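Local coordinates for protein inorganic pyrophosphatase (Coxiella burnetii, PDB 3TR4) that probably hydrolyses inorganic pyrophosphate to two phosphate ions with the help of divalent metal ions, working as a homohexamer, at residues E29-Y34 against T42-M47; M51-N56 against H138-Y143; L92-M97 against S105-V110. All blocks are in the same frame, centred on the assembly; numbering follows the deposited sequence.

Contact 1 of 3, residues E29-Y34 against T42-M47; sequences EVKYEY and TVDRFM
A two-stranded antiparallel hairpin, strand 30-35 against strand 40-46, brings Lys31 and Arg45 together as a hydrogen-bonded pair; both are predicted to bind the pyrophosphate substrate. The hairpin carries a classic beta bulge, in which Asp44 and Arg45 both face Lys31. One carbonyl oxygen, Lys31 O, serves both: Asp44 N donates at 2.7 Å and Arg45 N adds a weak bond, while Lys31 N returns a 2.8 Å bond to Arg45 O.

Because the bulge inserts a residue, Asp44 turns toward the partner strand and lies alongside the lysine. With CG anti to the backbone N (chi1 174°), the lysine chain starts out beside the aspartate, and its aliphatic CD touches Asp44 OD2 before the bend at chi4 sets NZ 3.3 Å from the same OD2 in a salt bridge whose hydrogen bond is weak. Arg45 NH2 completes a network by pairing with Asp44 OD1 through charge alone, the oxygen lying well out of the guanidinium plane. Glu33 stacks its carboxylate on that of Asp44, the planes only 10° apart, so two like charges sit close and the lysine ammonium would be expected to ease their repulsion. Thr42 suits its place by using both donors: OG1, at 2.7 Å, and N reach Glu33 O from opposite faces of the carbonyl plane.

Val30 and Phe46 share the other face. The branched valine can lay CG1 over the ring, 4.3 Å from its centroid, as a CH-pi contact, and CG2 on Phe46 CE2 at 3.4 Å.

A second subunit forms backbone hydrogen bonds with Val43 and Phe46 and packs its Thr77 on Phe46; Tyr32 OH bonds to its Gln82 N. Within the chain, Lys31 and Glu33 touch strand 16-23, and Met47 rests on the loop at Tyr53.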
# COMPACT_ATOMS: atom_id res chain seq x y z
N GLU B 29 -10.83 -7.41 4.63
CA GLU B 29 -10.16 -8.71 4.65
C GLU B 29 -9.99 -9.17 6.09
O GLU B 29 -10.07 -10.36 6.40
CB GLU B 29 -8.81 -8.66 3.93
CG GLU B 29 -8.93 -8.46 2.42
CD GLU B 29 -7.62 -8.74 1.71
OE1 GLU B 29 -6.89 -7.77 1.41
OE2 GLU B 29 -7.33 -9.92 1.43
N VAL B 30 -9.73 -8.20 6.97
CA VAL B 30 -9.86 -8.40 8.41
C VAL B 30 -10.95 -7.46 8.89
O VAL B 30 -10.93 -6.28 8.55
CB VAL B 30 -8.59 -8.03 9.18
CG1 VAL B 30 -8.73 -8.47 10.64
CG2 VAL B 30 -7.38 -8.66 8.56
N LYS B 31 -11.88 -7.98 9.67
CA LYS B 31 -12.91 -7.14 10.26
C LYS B 31 -12.63 -6.96 11.75
O LYS B 31 -12.43 -7.93 12.47
CB LYS B 31 -14.30 -7.74 10.06
CG LYS B 31 -15.41 -6.98 10.77
CD LYS B 31 -16.77 -7.62 10.53
CE LYS B 31 -17.89 -6.72 11.03
NZ LYS B 31 -17.63 -6.23 12.42
N TYR B 32 -12.60 -5.71 12.19
CA TYR B 32 -12.32 -5.40 13.59
C TYR B 32 -13.60 -5.04 14.33
O TYR B 32 -14.58 -4.62 13.72
CB TYR B 32 -11.33 -4.25 13.70
CG TYR B 32 -9.97 -4.53 13.08
CD1 TYR B 32 -9.12 -5.47 13.63
CD2 TYR B 32 -9.55 -3.84 11.95
CE1 TYR B 32 -7.88 -5.72 13.08
CE2 TYR B 32 -8.31 -4.09 11.38
CZ TYR B 32 -7.48 -5.03 11.95
OH TYR B 32 -6.25 -5.28 11.39
N GLU B 33 -13.57 -5.21 15.65
CA GLU B 33 -14.65 -4.76 16.52
C GLU B 33 -14.01 -4.08 17.72
O GLU B 33 -13.02 -4.56 18.25
CB GLU B 33 -15.49 -5.94 17.00
CG GLU B 33 -16.69 -6.27 16.12
CD GLU B 33 -17.57 -7.35 16.72
OE1 GLU B 33 -17.04 -8.21 17.46
OE2 GLU B 33 -18.79 -7.35 16.46
N TYR B 34 -14.57 -2.95 18.15
CA TYR B 34 -14.04 -2.29 19.33
C TYR B 34 -14.63 -2.90 20.60
O TYR B 34 -15.84 -3.04 20.73
CB TYR B 34 -14.28 -0.78 19.30
CG TYR B 34 -13.63 -0.08 20.47
CD1 TYR B 34 -12.27 0.22 20.46
CD2 TYR B 34 -14.36 0.25 21.60
CE1 TYR B 34 -11.67 0.84 21.53
CE2 TYR B 34 -13.77 0.87 22.68
CZ TYR B 34 -12.42 1.16 22.64
OH TYR B 34 -11.82 1.78 23.72
N THR B 42 -10.43 -5.17 18.51
CA THR B 42 -10.24 -6.61 18.48
C THR B 42 -10.51 -7.16 17.09
O THR B 42 -11.20 -6.52 16.29
CB THR B 42 -11.19 -7.33 19.46
OG1 THR B 42 -12.54 -7.09 19.06
CG2 THR B 42 -10.98 -6.82 20.89
N VAL B 43 -9.97 -8.33 16.80
CA VAL B 43 -10.29 -9.01 15.55
C VAL B 43 -11.64 -9.70 15.70
O VAL B 43 -11.84 -10.49 16.63
CB VAL B 43 -9.22 -10.04 15.16
CG1 VAL B 43 -9.74 -10.96 14.07
CG2 VAL B 43 -7.95 -9.33 14.71
N ASP B 44 -12.57 -9.38 14.80
CA ASP B 44 -13.85 -10.07 14.75
C ASP B 44 -13.70 -11.32 13.90
O ASP B 44 -13.79 -12.44 14.40
CB ASP B 44 -14.94 -9.16 14.19
CG ASP B 44 -16.29 -9.85 14.09
OD1 ASP B 44 -16.47 -10.92 14.71
OD2 ASP B 44 -17.18 -9.33 13.38
N ARG B 45 -13.44 -11.13 12.61
CA ARG B 45 -13.22 -12.27 11.72
C ARG B 45 -12.49 -11.89 10.45
O ARG B 45 -12.42 -10.72 10.08
CB ARG B 45 -14.56 -12.93 11.35
CG ARG B 45 -15.40 -12.11 10.39
CD ARG B 45 -16.79 -12.72 10.22
NE ARG B 45 -17.58 -12.62 11.44
CZ ARG B 45 -17.71 -13.61 12.33
NH1 ARG B 45 -17.10 -14.77 12.13
NH2 ARG B 45 -18.45 -13.43 13.41
N PHE B 46 -11.94 -12.90 9.78
CA PHE B 46 -11.36 -12.72 8.46
C PHE B 46 -12.37 -13.14 7.40
O PHE B 46 -12.93 -14.24 7.47
CB PHE B 46 -10.07 -13.52 8.32
CG PHE B 46 -8.99 -13.07 9.27
CD1 PHE B 46 -8.97 -13.50 10.58
CD2 PHE B 46 -7.99 -12.21 8.84
CE1 PHE B 46 -7.98 -13.08 11.45
CE2 PHE B 46 -6.99 -11.79 9.71
CZ PHE B 46 -6.99 -12.23 11.01
N MSE B 47 -12.62 -12.27 6.43
CA MSE B 47 -13.55 -12.56 5.35
C MSE B 47 -12.88 -13.35 4.24
O MSE B 47 -11.85 -12.92 3.71
CB MSE B 47 -14.09 -11.26 4.75
CG MSE B 47 -14.97 -10.43 5.65
SE MSE B 47 -15.41 -8.74 4.76
CE MSE B 47 -16.19 -9.46 3.13
O HOH W 1 -9.10 -12.69 4.99
O HOH W 2 -14.92 -9.32 19.04

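Contact 2 of 3, residues M51-N56 against H138-Y143; sequences MRYPCN and HFFERY
Phe139 holds CG anti to its backbone N (chi1 175°), which carries the ring off the helix toward residues 51-54, and Tyr53 holds CG anti to its carbonyl carbon (chi1 -86°), beside its backbone N. The two rings meet edge to face: the Phe139 edge leads toward the Tyr53 face, with CZ 3.4 Å from Tyr53 CD1 and offset toward the rim, the centroids 4.6 Å apart and the planes at 57°. Phenylalanine suits this spot because its ring can offer C-H groups at the edge and still give both faces to neighbours.

One of those faces receives Pro54. Its CD stands 3.9 Å from the Phe139 centroid, over the face, a CH-pi contact for which proline is apt, its CD being polarised by the adjoining nitrogen. Tyr53 CA lies over the same face, and Tyr143 CB covers the opposite one, so the ring is sandwiched.

Selenomethionine Met51 reaches three residues of the helix end. Its chain bends at the tip and brings CE 3.8 Å from Phe139 CD2 and also against Arg142 CB, while SE lies 3.9 Å from Tyr143 CA; a long, unbranched, flexible chain can follow this uneven surface. Tyr53 OH comes to the edge of the Tyr143 ring, 3.8 Å from CE1, and Tyr143 is a predicted substrate-binding residue. No hydrogen bond joins the two segments, which are held by apolar and aromatic packing.

Here the loop between strands 40-46 and 56-59 is seated on the C-terminal part of helix 130-142. Phe140, whose CZ touches Tyr53 CE2, also packs against Leu74 of strand 72-75 and Met95 and Met97 of strand 86-99. A third subunit adds Ser50 to Phe139 and its own Met51 to Met51.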
# COMPACT_ATOMS: atom_id res chain seq x y z
N MSE B 51 -14.02 -9.50 -1.55
CA MSE B 51 -14.75 -8.24 -1.59
C MSE B 51 -14.17 -7.26 -0.58
O MSE B 51 -13.55 -7.66 0.40
CB MSE B 51 -16.23 -8.46 -1.26
CG MSE B 51 -16.91 -9.52 -2.09
SE MSE B 51 -18.71 -9.93 -1.47
CE MSE B 51 -19.66 -8.35 -2.13
N ARG B 52 -14.40 -5.97 -0.82
CA ARG B 52 -13.92 -4.94 0.09
C ARG B 52 -15.05 -3.99 0.46
O ARG B 52 -15.94 -3.74 -0.35
CB ARG B 52 -12.78 -4.16 -0.55
CG ARG B 52 -11.64 -5.03 -1.06
CD ARG B 52 -10.91 -5.75 0.06
NE ARG B 52 -9.72 -6.41 -0.45
CZ ARG B 52 -9.68 -7.67 -0.87
NH1 ARG B 52 -10.78 -8.42 -0.83
NH2 ARG B 52 -8.55 -8.19 -1.32
N TYR B 53 -15.02 -3.48 1.68
CA TYR B 53 -16.03 -2.53 2.12
C TYR B 53 -16.07 -1.31 1.21
O TYR B 53 -15.03 -0.75 0.87
CB TYR B 53 -15.78 -2.12 3.57
CG TYR B 53 -16.41 -3.07 4.56
CD1 TYR B 53 -15.96 -4.38 4.67
CD2 TYR B 53 -17.44 -2.66 5.38
CE1 TYR B 53 -16.53 -5.25 5.56
CE2 TYR B 53 -18.02 -3.53 6.29
CZ TYR B 53 -17.56 -4.83 6.37
OH TYR B 53 -18.12 -5.71 7.27
N PRO B 54 -17.28 -0.92 0.79
CA PRO B 54 -17.48 0.21 -0.13
C PRO B 54 -17.45 1.55 0.58
O PRO B 54 -17.61 2.59 -0.06
CB PRO B 54 -18.88 -0.06 -0.67
CG PRO B 54 -19.58 -0.69 0.48
CD PRO B 54 -18.55 -1.57 1.14
N CYS B 55 -17.27 1.54 1.90
CA CYS B 55 -17.21 2.75 2.70
C CYS B 55 -16.69 2.39 4.08
O CYS B 55 -16.51 1.21 4.38
CB CYS B 55 -18.59 3.40 2.80
SG CYS B 55 -19.88 2.33 3.49
N ASN B 56 -16.45 3.39 4.93
CA ASN B 56 -16.04 3.10 6.29
C ASN B 56 -17.22 2.56 7.08
O ASN B 56 -18.37 2.84 6.77
CB ASN B 56 -15.46 4.33 7.00
CG ASN B 56 -14.40 5.03 6.18
OD1 ASN B 56 -13.25 4.59 6.11
ND2 ASN B 56 -14.78 6.14 5.56
N HIS B 138 -25.51 -3.90 -2.66
CA HIS B 138 -25.01 -5.15 -3.22
C HIS B 138 -24.01 -5.81 -2.27
O HIS B 138 -24.10 -7.00 -2.00
CB HIS B 138 -24.36 -4.90 -4.58
CG HIS B 138 -23.79 -6.14 -5.21
ND1 HIS B 138 -22.43 -6.37 -5.28
CD2 HIS B 138 -24.39 -7.21 -5.78
CE1 HIS B 138 -22.22 -7.53 -5.88
NE2 HIS B 138 -23.39 -8.06 -6.19
N PHE B 139 -23.06 -5.02 -1.77
CA PHE B 139 -22.08 -5.53 -0.83
C PHE B 139 -22.72 -6.21 0.39
O PHE B 139 -22.36 -7.32 0.75
CB PHE B 139 -21.12 -4.44 -0.35
CG PHE B 139 -20.15 -4.90 0.70
CD1 PHE B 139 -20.44 -4.74 2.05
CD2 PHE B 139 -18.96 -5.52 0.35
CE1 PHE B 139 -19.56 -5.17 3.02
CE2 PHE B 139 -18.07 -5.96 1.32
CZ PHE B 139 -18.37 -5.79 2.66
N PHE B 140 -23.67 -5.53 1.02
CA PHE B 140 -24.25 -6.08 2.24
C PHE B 140 -25.19 -7.26 1.98
O PHE B 140 -25.45 -8.06 2.88
CB PHE B 140 -24.90 -4.99 3.09
CG PHE B 140 -23.90 -4.15 3.82
CD1 PHE B 140 -23.26 -4.64 4.95
CD2 PHE B 140 -23.55 -2.89 3.36
CE1 PHE B 140 -22.32 -3.89 5.62
CE2 PHE B 140 -22.61 -2.13 4.02
CZ PHE B 140 -21.99 -2.63 5.16
N GLU B 141 -25.67 -7.38 0.75
CA GLU B 141 -26.46 -8.53 0.37
C GLU B 141 -25.59 -9.76 0.12
O GLU B 141 -26.05 -10.89 0.28
CB GLU B 141 -27.28 -8.22 -0.89
CG GLU B 141 -28.31 -7.12 -0.70
CD GLU B 141 -29.62 -7.44 -1.38
OE1 GLU B 141 -30.47 -8.11 -0.75
OE2 GLU B 141 -29.81 -7.02 -2.54
N ARG B 142 -24.34 -9.54 -0.28
CA ARG B 142 -23.51 -10.63 -0.76
C ARG B 142 -22.31 -10.98 0.13
O ARG B 142 -21.70 -12.03 -0.05
CB ARG B 142 -23.02 -10.35 -2.18
CG ARG B 142 -24.12 -10.27 -3.23
CD ARG B 142 -25.03 -11.49 -3.17
NE ARG B 142 -25.55 -11.85 -4.48
CZ ARG B 142 -26.44 -11.14 -5.16
NH1 ARG B 142 -26.92 -10.01 -4.66
NH2 ARG B 142 -26.85 -11.55 -6.35
N TYR B 143 -21.98 -10.12 1.08
CA TYR B 143 -20.73 -10.28 1.82
C TYR B 143 -20.70 -11.47 2.79
O TYR B 143 -19.63 -11.85 3.27
CB TYR B 143 -20.31 -8.98 2.52
CG TYR B 143 -21.02 -8.66 3.81
CD1 TYR B 143 -20.31 -8.20 4.92
CD2 TYR B 143 -22.40 -8.79 3.93
CE1 TYR B 143 -20.95 -7.90 6.10
CE2 TYR B 143 -23.05 -8.49 5.12
CZ TYR B 143 -22.31 -8.04 6.20
OH TYR B 143 -22.94 -7.73 7.39

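Contact 3 of 3, residues L92-M97 against S105-V110; sequences LGIMKM and SKVLAV
Leu108 O accepts from two successive amides, Leu92 N at 2.8 Å and nearly straight (N-H...O 176°), and more weakly Gly93 N. This is a classic beta bulge, Leu92 and Gly93 both facing Leu108. Gly93 adopts an extended backbone (phi 177°, psi -165°), which a residue without a side chain accommodates easily, and its O takes Leu108 N. Beyond the bulge regular antiparallel pairing resumes: Met95 N donates to Lys106 O at 2.7 Å, and Lys106 N to Met95 O.

These bonds build the hairpin of strands 86-99 and 106-111, within the main sheet of the chain. Along it, selenomethionine Met95 and Lys106 lie side by side, CE against CD at 3.8 Å, so the methyl packs on the lysine's aliphatic portion. The bend at chi4 sets Lys106 NZ, which is held by a salt bridge to Asp104 and a hydrogen bond to Asp72, both manganese ligands. At the turn end, small Ser105 fits against the backbone, its OG accepting from Met97 N at 3.3 Å and also bonding to Glu103. At the far end Leu92 crosses Val110 at about a right angle, a methyl from each branched side chain meeting, CD1 to CG1, 3.8 Å apart.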
# COMPACT_ATOMS: atom_id res chain seq x y z
N LEU B 92 -27.51 10.88 6.61
CA LEU B 92 -28.19 11.18 5.36
C LEU B 92 -29.43 10.30 5.23
O LEU B 92 -30.42 10.68 4.61
CB LEU B 92 -27.27 10.92 4.18
CG LEU B 92 -26.01 11.76 4.06
CD1 LEU B 92 -25.21 11.31 2.85
CD2 LEU B 92 -26.36 13.24 3.96
N GLY B 93 -29.35 9.11 5.81
CA GLY B 93 -30.42 8.15 5.68
C GLY B 93 -30.05 6.85 6.36
O GLY B 93 -29.10 6.80 7.15
N ILE B 94 -30.80 5.80 6.06
CA ILE B 94 -30.56 4.51 6.69
C ILE B 94 -30.80 3.37 5.71
O ILE B 94 -31.74 3.41 4.92
CB ILE B 94 -31.42 4.34 7.97
CG1 ILE B 94 -31.16 2.99 8.63
CG2 ILE B 94 -32.90 4.54 7.65
CD1 ILE B 94 -31.80 2.86 10.00
N MSE B 95 -29.93 2.37 5.75
CA MSE B 95 -30.11 1.18 4.93
C MSE B 95 -30.82 0.11 5.75
O MSE B 95 -30.28 -0.40 6.73
CB MSE B 95 -28.75 0.67 4.45
CG MSE B 95 -28.84 -0.42 3.40
SE MSE B 95 -27.11 -1.24 3.06
CE MSE B 95 -26.94 -2.24 4.73
N LYS B 96 -32.04 -0.23 5.34
CA LYS B 96 -32.82 -1.24 6.04
C LYS B 96 -32.38 -2.63 5.59
O LYS B 96 -32.30 -2.91 4.40
CB LYS B 96 -34.31 -1.04 5.75
CG LYS B 96 -34.88 0.27 6.29
CD LYS B 96 -34.96 0.26 7.81
CE LYS B 96 -35.67 1.50 8.33
NZ LYS B 96 -35.89 1.45 9.80
N MSE B 97 -32.09 -3.49 6.56
CA MSE B 97 -31.66 -4.84 6.23
C MSE B 97 -31.89 -5.80 7.39
O MSE B 97 -32.02 -5.37 8.53
CB MSE B 97 -30.18 -4.86 5.80
CG MSE B 97 -29.20 -5.36 6.85
SE MSE B 97 -27.34 -5.52 6.20
CE MSE B 97 -27.61 -6.81 4.77
N SER B 105 -30.20 -2.95 10.53
CA SER B 105 -30.10 -1.78 9.67
C SER B 105 -28.85 -0.97 9.99
O SER B 105 -28.24 -1.13 11.04
CB SER B 105 -31.35 -0.91 9.79
OG SER B 105 -32.46 -1.55 9.19
N LYS B 106 -28.49 -0.08 9.07
CA LYS B 106 -27.28 0.71 9.23
C LYS B 106 -27.49 2.14 8.75
O LYS B 106 -27.94 2.38 7.63
CB LYS B 106 -26.13 0.04 8.46
CG LYS B 106 -25.78 -1.34 9.01
CD LYS B 106 -25.02 -2.18 7.99
CE LYS B 106 -24.55 -3.49 8.61
NZ LYS B 106 -25.62 -4.17 9.40
N VAL B 107 -27.18 3.09 9.63
CA VAL B 107 -27.27 4.50 9.28
C VAL B 107 -26.17 4.87 8.29
O VAL B 107 -25.03 4.43 8.43
CB VAL B 107 -27.16 5.40 10.53
CG1 VAL B 107 -26.97 6.85 10.13
CG2 VAL B 107 -28.41 5.24 11.40
N LEU B 108 -26.52 5.65 7.27
CA LEU B 108 -25.53 6.18 6.34
C LEU B 108 -25.22 7.62 6.72
O LEU B 108 -26.13 8.43 6.91
CB LEU B 108 -26.05 6.11 4.90
CG LEU B 108 -25.05 6.55 3.82
CD1 LEU B 108 -23.87 5.59 3.77
CD2 LEU B 108 -25.72 6.65 2.46
N ALA B 109 -23.93 7.94 6.85
CA ALA B 109 -23.52 9.26 7.30
C ALA B 109 -22.33 9.82 6.53
O ALA B 109 -21.66 9.10 5.79
CB ALA B 109 -23.22 9.23 8.80
N VAL B 110 -22.09 11.12 6.72
CA VAL B 110 -20.91 11.81 6.19
C VAL B 110 -20.32 12.64 7.33
O VAL B 110 -20.99 12.89 8.32
CB VAL B 110 -21.27 12.73 5.01
CG1 VAL B 110 -21.57 11.92 3.76
CG2 VAL B 110 -22.46 13.61 5.38

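How the contacts relate
From the N terminus, contact 1 comes first, closing the short turn of the hairpin 30-35/40-46 before the chain enters the loop at residues 51-56. There contact 2 opens a much longer loop, 81 residues between its segments, shut only when helix 130-142 returns. Contact 3, another short hairpin, is nested inside that loop. Contacts 1 and 2 touch at several points, among them the ion pair of Glu29 with Arg52 and the packing of Met47 on Tyr143, joining the small sheet to loop and helix end; contacts 2 and 3 meet, for one, where Phe140 packs on Lys106, joining helix to main sheet. Contacts 1 and 3 do not touch, their nearest atoms about 8 Å apart, so contact 2 bridges them.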